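Lin0861 protein (PDB 3O60) is of unknown function, but its all-helical fold with an N-terminal helix-turn-helix resembles TetR-family regulators, so it probably binds DNA. Local coordinates at residues I41-L46 and A55-H60. Residues are numbered along the deposited sequence; the frame is centred on the assembly and turned at random.
Sequences ISIKDL and ATFYRH. With SO4 (sulfate ion), chain D.
Ile43, in the first turn of helix 43-50, reaches across to Phe57 on helix 54-60 and meets its ring in a CH-pi contact. Its CG2 stands over one face, 3.8 Å from the centroid of the Phe57 ring and 24° off the ring normal, displaced toward the CE2 and CD2 side. CG1 of Ile43 lies anti to the carbonyl carbon (chi1 -46°) and carries CD1 toward the Tyr58 ring, which it approaches obliquely, 3.6 Å from CE1 of Tyr58. Leu46, one turn on, adds a looser apolar contact: its CD2 comes within 4.2 Å of CE1 of Phe57. Phe57 also packs on Leu24, and Leu46 on Val27, both of helix 15-33, which joins the pair in a three-helix domain. Two short helices linked by a tight turn and backed by a third are consistent with the TetR-type helix-turn-helix, helix 54-60 holding the place of the recognition helix. The polar contacts lie elsewhere: Ser42 is the N-cap residue of helix 43-50, and Asp45 makes a salt bridge with Arg36. A sulfate, probably from the crystallisation liquor, is bound by Ser53 N; Thr56 OG1 lies 3.1 Å from both its O1 and O2, a weak hydrogen bond at most. In a DNA-binding domain it may mark a phosphate position.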
loop_
_atom_site.group_PDB
_atom_site.type_symbol
_atom_site.label_atom_id
_atom_site.label_comp_id
_atom_site.label_asym_id
_atom_site.label_seq_id
_atom_site.Cartn_x
_atom_site.Cartn_y
_atom_site.Cartn_z
ATOM N N ILE A 41 -25.684 -0.500 15.745
ATOM C CA ILE A 41 -24.471 -0.918 16.428
ATOM C C ILE A 41 -24.264 -0.148 17.712
ATOM O O ILE A 41 -24.533 1.040 17.791
ATOM C CB ILE A 41 -23.227 -0.746 15.544
ATOM C CG1 ILE A 41 -23.378 -1.531 14.249
ATOM C CG2 ILE A 41 -21.989 -1.204 16.276
ATOM C CD1 ILE A 41 -22.148 -1.504 13.395
ATOM N N SER A 42 -23.754 -0.851 18.714
ATOM C CA SER A 42 -23.493 -0.276 20.018
ATOM C C SER A 42 -22.072 -0.599 20.446
ATOM O O SER A 42 -21.502 -1.597 20.032
ATOM C CB SER A 42 -24.477 -0.827 21.040
ATOM O OG SER A 42 -24.485 -2.239 21.015
ATOM N N ILE A 43 -21.506 0.272 21.267
ATOM C CA ILE A 43 -20.125 0.146 21.692
ATOM C C ILE A 43 -19.877 -1.119 22.491
ATOM O O ILE A 43 -18.829 -1.741 22.367
ATOM C CB ILE A 43 -19.685 1.357 22.505
ATOM C CG1 ILE A 43 -20.127 2.640 21.804
ATOM C CG2 ILE A 43 -18.187 1.341 22.693
ATOM C CD1 ILE A 43 -19.242 3.820 22.071
ATOM N N LYS A 44 -20.834 -1.498 23.322
ATOM C CA LYS A 44 -20.668 -2.686 24.136
ATOM C C LYS A 44 -20.534 -3.919 23.260
ATOM O O LYS A 44 -19.660 -4.746 23.482
ATOM C CB LYS A 44 -21.865 -2.844 25.069
ATOM C CG LYS A 44 -21.707 -3.922 26.115
ATOM C CD LYS A 44 -22.978 -4.727 26.259
ATOM C CE LYS A 44 -22.903 -5.656 27.449
ATOM N NZ LYS A 44 -24.253 -5.985 27.967
ATOM N N ASP A 45 -21.409 -4.053 22.275
ATOM C CA ASP A 45 -21.320 -5.180 21.362
ATOM C C ASP A 45 -20.033 -5.156 20.552
ATOM O O ASP A 45 -19.434 -6.189 20.309
ATOM C CB ASP A 45 -22.520 -5.244 20.428
ATOM C CG ASP A 45 -22.492 -6.462 19.543
ATOM O OD1 ASP A 45 -23.411 -6.633 18.721
ATOM O OD2 ASP A 45 -21.542 -7.252 19.675
ATOM N N LEU A 46 -19.647 -3.977 20.083
ATOM C CA LEU A 46 -18.440 -3.856 19.288
ATOM C C LEU A 46 -17.219 -4.228 20.103
ATOM O O LEU A 46 -16.348 -4.949 19.639
ATOM C CB LEU A 46 -18.298 -2.424 18.774
ATOM C CG LEU A 46 -16.968 -2.016 18.144
ATOM C CD1 LEU A 46 -16.868 -2.544 16.737
ATOM C CD2 LEU A 46 -16.818 -0.516 18.152
ATOM N N ALA A 55 -12.974 0.633 28.606
ATOM C CA ALA A 55 -12.318 1.838 29.077
ATOM C C ALA A 55 -11.426 2.432 28.000
ATOM O O ALA A 55 -11.364 3.641 27.831
ATOM C CB ALA A 55 -11.509 1.536 30.315
ATOM N N THR A 56 -10.707 1.570 27.295
ATOM C CA THR A 56 -9.745 2.016 26.299
ATOM C C THR A 56 -10.395 2.756 25.146
ATOM O O THR A 56 -9.831 3.704 24.609
ATOM C CB THR A 56 -8.902 0.865 25.755
ATOM O OG1 THR A 56 -7.923 0.494 26.729
ATOM C CG2 THR A 56 -8.195 1.299 24.490
ATOM N N PHE A 57 -11.559 2.278 24.730
ATOM C CA PHE A 57 -12.225 2.827 23.564
ATOM C C PHE A 57 -12.627 4.283 23.736
ATOM O O PHE A 57 -12.412 5.098 22.848
ATOM C CB PHE A 57 -13.460 1.989 23.253
ATOM C CG PHE A 57 -14.353 2.593 22.221
ATOM C CD1 PHE A 57 -14.205 2.275 20.888
ATOM C CD2 PHE A 57 -15.344 3.475 22.582
ATOM C CE1 PHE A 57 -15.025 2.831 19.941
ATOM C CE2 PHE A 57 -16.164 4.029 21.637
ATOM C CZ PHE A 57 -16.005 3.707 20.318
ATOM N N TYR A 58 -13.244 4.593 24.870
ATOM C CA TYR A 58 -13.776 5.927 25.121
ATOM C C TYR A 58 -12.704 7.000 25.157
ATOM O O TYR A 58 -12.914 8.107 24.675
ATOM C CB TYR A 58 -14.584 5.956 26.414
ATOM C CG TYR A 58 -15.942 5.318 26.305
ATOM C CD1 TYR A 58 -16.810 5.653 25.285
ATOM C CD2 TYR A 58 -16.359 4.383 27.229
ATOM C CE1 TYR A 58 -18.050 5.069 25.189
ATOM C CE2 TYR A 58 -17.596 3.798 27.140
ATOM C CZ TYR A 58 -18.438 4.143 26.120
ATOM O OH TYR A 58 -19.673 3.547 26.042
ATOM N N ARG A 59 -11.565 6.690 25.754
ATOM C CA ARG A 59 -10.536 7.698 25.919
ATOM C C ARG A 59 -10.031 8.198 24.580
ATOM O O ARG A 59 -9.848 9.394 24.393
ATOM C CB ARG A 59 -9.370 7.137 26.730
ATOM N N HIS A 60 -9.916 7.300 23.610
ATOM C CA HIS A 60 -9.484 7.688 22.271
ATOM C C HIS A 60 -10.544 8.422 21.445
ATOM O O HIS A 60 -10.231 9.397 20.770
ATOM C CB HIS A 60 -8.973 6.471 21.508
ATOM C CG HIS A 60 -7.896 5.726 22.227
ATOM N ND1 HIS A 60 -7.511 6.037 23.511
ATOM C CD2 HIS A 60 -7.123 4.686 21.842
ATOM C CE1 HIS A 60 -6.547 5.219 23.888
ATOM N NE2 HIS A 60 -6.294 4.389 22.894
HETATM S S SO4 D . -7.175 -2.798 26.228
HETATM O O1 SO4 D . -8.447 -2.338 25.682
HETATM O O2 SO4 D . -7.011 -2.286 27.596
HETATM O O3 SO4 D . -7.195 -4.259 26.216
HETATM O O4 SO4 D . -6.083 -2.339 25.367
#